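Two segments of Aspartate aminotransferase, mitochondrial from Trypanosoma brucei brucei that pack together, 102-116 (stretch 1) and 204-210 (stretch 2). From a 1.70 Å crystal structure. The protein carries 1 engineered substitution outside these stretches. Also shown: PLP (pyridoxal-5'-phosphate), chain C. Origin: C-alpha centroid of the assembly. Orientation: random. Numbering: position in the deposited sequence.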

# COMPACT_ATOMS: atom_id res chain seq x y z
N GLY A 102 -3.03 -7.27 0.11
CA GLY A 102 -1.56 -7.21 0.07
C GLY A 102 -0.92 -8.52 0.51
O GLY A 102 0.07 -8.99 -0.07
N ALA A 103 -1.47 -9.15 1.55
CA ALA A 103 -0.92 -10.42 1.99
C ALA A 103 -1.08 -11.51 0.93
O ALA A 103 -0.19 -12.32 0.73
CB ALA A 103 -1.58 -10.89 3.32
N LEU A 104 -2.23 -11.54 0.26
CA LEU A 104 -2.43 -12.52 -0.83
C LEU A 104 -1.42 -12.31 -1.94
O LEU A 104 -0.84 -13.27 -2.47
CB LEU A 104 -3.85 -12.42 -1.40
CG LEU A 104 -4.87 -12.93 -0.39
CD1 LEU A 104 -6.24 -12.37 -0.74
CD2 LEU A 104 -4.89 -14.52 -0.38
N ARG A 105 -1.22 -11.06 -2.33
CA ARG A 105 -0.29 -10.74 -3.42
C ARG A 105 1.17 -10.99 -3.03
O ARG A 105 1.92 -11.66 -3.78
CB ARG A 105 -0.45 -9.27 -3.86
CG ARG A 105 0.61 -8.76 -4.87
CD ARG A 105 0.62 -9.58 -6.17
NE ARG A 105 1.63 -9.05 -7.09
CZ ARG A 105 1.41 -8.09 -8.00
NH1 ARG A 105 0.20 -7.54 -8.10
NH2 ARG A 105 2.40 -7.69 -8.81
N ILE A 106 1.60 -10.44 -1.89
CA ILE A 106 2.99 -10.63 -1.45
C ILE A 106 3.25 -12.12 -1.17
O ILE A 106 4.28 -12.65 -1.56
CB ILE A 106 3.32 -9.79 -0.21
CG1 ILE A 106 3.31 -8.29 -0.58
CG2 ILE A 106 4.68 -10.18 0.36
CD1 ILE A 106 4.39 -7.85 -1.56
N GLY A 107 2.30 -12.80 -0.52
CA GLY A 107 2.42 -14.25 -0.34
C GLY A 107 2.54 -14.99 -1.64
O GLY A 107 3.38 -15.90 -1.78
N GLY A 108 1.66 -14.67 -2.59
CA GLY A 108 1.73 -15.28 -3.92
C GLY A 108 3.07 -15.05 -4.60
O GLY A 108 3.65 -15.96 -5.23
N ASP A 109 3.60 -13.83 -4.47
CA ASP A 109 4.91 -13.51 -5.04
C ASP A 109 6.06 -14.23 -4.33
O ASP A 109 7.15 -14.38 -4.90
CB ASP A 109 5.16 -11.98 -4.99
CG ASP A 109 4.48 -11.23 -6.14
OD1 ASP A 109 4.32 -11.81 -7.23
OD2 ASP A 109 4.14 -10.02 -5.98
N LEU A 110 5.83 -14.66 -3.09
CA LEU A 110 6.84 -15.36 -2.30
C LEU A 110 6.86 -16.88 -2.58
O LEU A 110 7.85 -17.54 -2.29
CB LEU A 110 6.62 -15.14 -0.81
CG LEU A 110 7.76 -15.62 0.08
CD1 LEU A 110 9.03 -14.79 -0.18
CD2 LEU A 110 7.33 -15.56 1.54
N LEU A 111 5.79 -17.40 -3.16
CA LEU A 111 5.62 -18.86 -3.19
C LEU A 111 6.77 -19.61 -3.85
O LEU A 111 7.11 -20.72 -3.42
CB LEU A 111 4.31 -19.27 -3.89
CG LEU A 111 3.05 -18.88 -3.10
CD1 LEU A 111 1.79 -19.27 -3.83
CD2 LEU A 111 3.05 -19.54 -1.72
N ASN A 112 7.41 -19.01 -4.86
CA ASN A 112 8.45 -19.76 -5.56
C ASN A 112 9.74 -19.88 -4.75
O ASN A 112 10.64 -20.60 -5.16
CB ASN A 112 8.74 -19.19 -6.95
CG ASN A 112 9.28 -17.77 -6.93
OD1 ASN A 112 9.45 -17.18 -5.88
ND2 ASN A 112 9.55 -17.23 -8.10
N ARG A 113 9.80 -19.25 -3.59
CA ARG A 113 10.90 -19.46 -2.64
C ARG A 113 10.78 -20.79 -1.91
O ARG A 113 11.77 -21.28 -1.36
CB ARG A 113 10.93 -18.32 -1.60
CG ARG A 113 11.71 -17.09 -2.00
CD ARG A 113 11.50 -16.62 -3.42
NE ARG A 113 12.58 -15.70 -3.76
CZ ARG A 113 12.89 -15.25 -4.98
NH1 ARG A 113 12.18 -15.62 -6.04
NH2 ARG A 113 13.93 -14.43 -5.13
N PHE A 114 9.59 -21.39 -1.86
CA PHE A 114 9.48 -22.61 -1.10
C PHE A 114 8.51 -23.65 -1.67
O PHE A 114 8.41 -24.73 -1.12
CB PHE A 114 9.13 -22.29 0.36
CG PHE A 114 7.79 -21.59 0.56
CD1 PHE A 114 7.69 -20.20 0.46
CD2 PHE A 114 6.65 -22.33 0.89
CE1 PHE A 114 6.47 -19.55 0.67
CE2 PHE A 114 5.41 -21.68 1.11
CZ PHE A 114 5.32 -20.29 0.99
N VAL A 115 7.86 -23.35 -2.78
CA VAL A 115 6.99 -24.35 -3.44
C VAL A 115 7.58 -24.69 -4.80
O VAL A 115 7.82 -23.78 -5.60
CB VAL A 115 5.55 -23.80 -3.62
CG1 VAL A 115 4.66 -24.85 -4.31
CG2 VAL A 115 4.96 -23.33 -2.26
N ALA A 116 7.83 -25.97 -5.07
CA ALA A 116 8.35 -26.39 -6.36
C ALA A 116 7.29 -26.23 -7.45
O ALA A 116 6.09 -26.38 -7.18
CB ALA A 116 8.80 -27.85 -6.30
N HIS A 204 0.07 -31.16 0.01
CA HIS A 204 -0.35 -29.87 -0.53
C HIS A 204 0.10 -28.73 0.38
O HIS A 204 0.40 -28.92 1.56
CB HIS A 204 -1.89 -29.81 -0.70
CG HIS A 204 -2.43 -30.72 -1.76
ND1 HIS A 204 -1.72 -31.06 -2.89
CD2 HIS A 204 -3.62 -31.36 -1.86
CE1 HIS A 204 -2.44 -31.88 -3.64
NE2 HIS A 204 -3.60 -32.07 -3.03
N ILE A 205 0.14 -27.53 -0.19
CA ILE A 205 0.54 -26.33 0.55
C ILE A 205 -0.70 -25.46 0.73
O ILE A 205 -1.20 -24.88 -0.23
CB ILE A 205 1.64 -25.54 -0.21
CG1 ILE A 205 2.89 -26.41 -0.43
CG2 ILE A 205 2.02 -24.28 0.56
CD1 ILE A 205 2.86 -27.25 -1.70
N PRO A 206 -1.23 -25.39 1.97
CA PRO A 206 -2.44 -24.60 2.22
C PRO A 206 -2.17 -23.11 2.27
O PRO A 206 -1.22 -22.71 2.94
CB PRO A 206 -2.91 -25.09 3.58
CG PRO A 206 -1.66 -25.58 4.24
CD PRO A 206 -0.81 -26.16 3.16
N PHE A 207 -2.98 -22.34 1.54
CA PHE A 207 -2.92 -20.86 1.55
C PHE A 207 -4.27 -20.41 2.09
O PHE A 207 -5.28 -20.45 1.39
CB PHE A 207 -2.67 -20.34 0.13
CG PHE A 207 -2.11 -18.93 0.04
CD1 PHE A 207 -2.56 -17.92 0.87
CD2 PHE A 207 -1.12 -18.66 -0.91
CE1 PHE A 207 -2.03 -16.61 0.76
CE2 PHE A 207 -0.57 -17.35 -1.04
CZ PHE A 207 -1.03 -16.32 -0.20
N VAL A 208 -4.28 -20.01 3.35
CA VAL A 208 -5.53 -19.62 4.05
C VAL A 208 -5.80 -18.13 3.88
O VAL A 208 -4.97 -17.30 4.25
CB VAL A 208 -5.43 -19.94 5.53
CG1 VAL A 208 -6.72 -19.43 6.28
CG2 VAL A 208 -5.28 -21.42 5.72
N ASP A 209 -6.93 -17.80 3.28
CA ASP A 209 -7.41 -16.42 3.24
C ASP A 209 -8.34 -16.26 4.45
O ASP A 209 -9.44 -16.81 4.47
CB ASP A 209 -8.12 -16.12 1.91
CG ASP A 209 -8.59 -14.66 1.80
OD1 ASP A 209 -8.61 -13.96 2.83
OD2 ASP A 209 -8.95 -14.22 0.69
N MET A 210 -7.85 -15.56 5.47
CA MET A 210 -8.63 -15.33 6.70
C MET A 210 -8.99 -13.86 6.80
O MET A 210 -8.28 -13.07 7.45
CB MET A 210 -7.85 -15.76 7.95
CG MET A 210 -8.73 -15.68 9.23
SD MET A 210 -8.01 -16.47 10.67
CE MET A 210 -6.61 -15.39 10.97
N1 PLP C . -10.22 -11.95 0.80
C2 PLP C . -11.57 -12.02 1.00
C2A PLP C . -12.21 -13.37 1.03
C3 PLP C . -12.33 -10.86 1.17
O3 PLP C . -13.69 -10.91 1.36
C4 PLP C . -11.71 -9.62 1.15
C4A PLP C . -12.50 -8.42 1.57
O4A PLP C . -13.31 -7.94 0.77
C5 PLP C . -10.33 -9.55 0.95
C6 PLP C . -9.59 -10.72 0.79
C5A PLP C . -9.62 -8.20 0.89
O4P PLP C . -9.48 -7.66 2.17
P PLP C . -8.67 -6.35 2.42
O1P PLP C . -9.57 -5.15 2.35
O2P PLP C . -7.55 -6.23 1.41
O3P PLP C . -8.12 -6.51 3.82

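Phe207 is the apolar centre of the contact: its CA-to-CB bond points toward the helix of stretch 1, and of all the residues here it has the largest area covered by the other stretch. The ring, with chi1 in the t well, enters edge-first against the helix backbone, where CE2 lies 3.9 Å from Gly107 C and 3.8 Å from Gly108 N, and CZ lies 4.2 Å from Ala103 O. Gly107 suits this place because it has no side chain; a CB there would point at the ring and fall 2.8 Å from Phe207 CZ, a clash. Two leucines complete the pocket: Leu104 CD2 packs 3.7 Å from Phe207 CE1, and Leu111 CD1 reaches to 4.1 Å from Phe207 CE2. Helix and strand run nearly antiparallel, at 167°, with their axes 10.0 Å apart at closest approach, a gap that the aromatic ring helps to fill.

Toward the start of the strand, Ile205 and Val115 point toward each other's stretch, and Val115 CG1 meets Ile205 CD1 at 4.0 Å. The ring of Phe114 adds a looser contact, its CE2 4.3 Å from Ile205 CG2. Branched aliphatic chains suit this end, where the contact is purely van der Waals.

At the other end lies the polar edge. Leu104 CD1 sits 3.6 Å from Asp209 OD2, so a methyl group covers part of the buried carboxylate without bonding to it. The same OD2 approaches PLP N1 to 2.6 Å, giving the acid a polar partner at the cofactor's pyridine nitrogen. No hydrogen bond or salt bridge crosses between the stretches; apolar packing joins them, burying 363 Å² in total. On the helix, the salt bridge from Arg105 NE to Asp109 OD2, 2.9 Å, lies outside the contact, and the CA-to-CB bond of Arg105 points away from the strand.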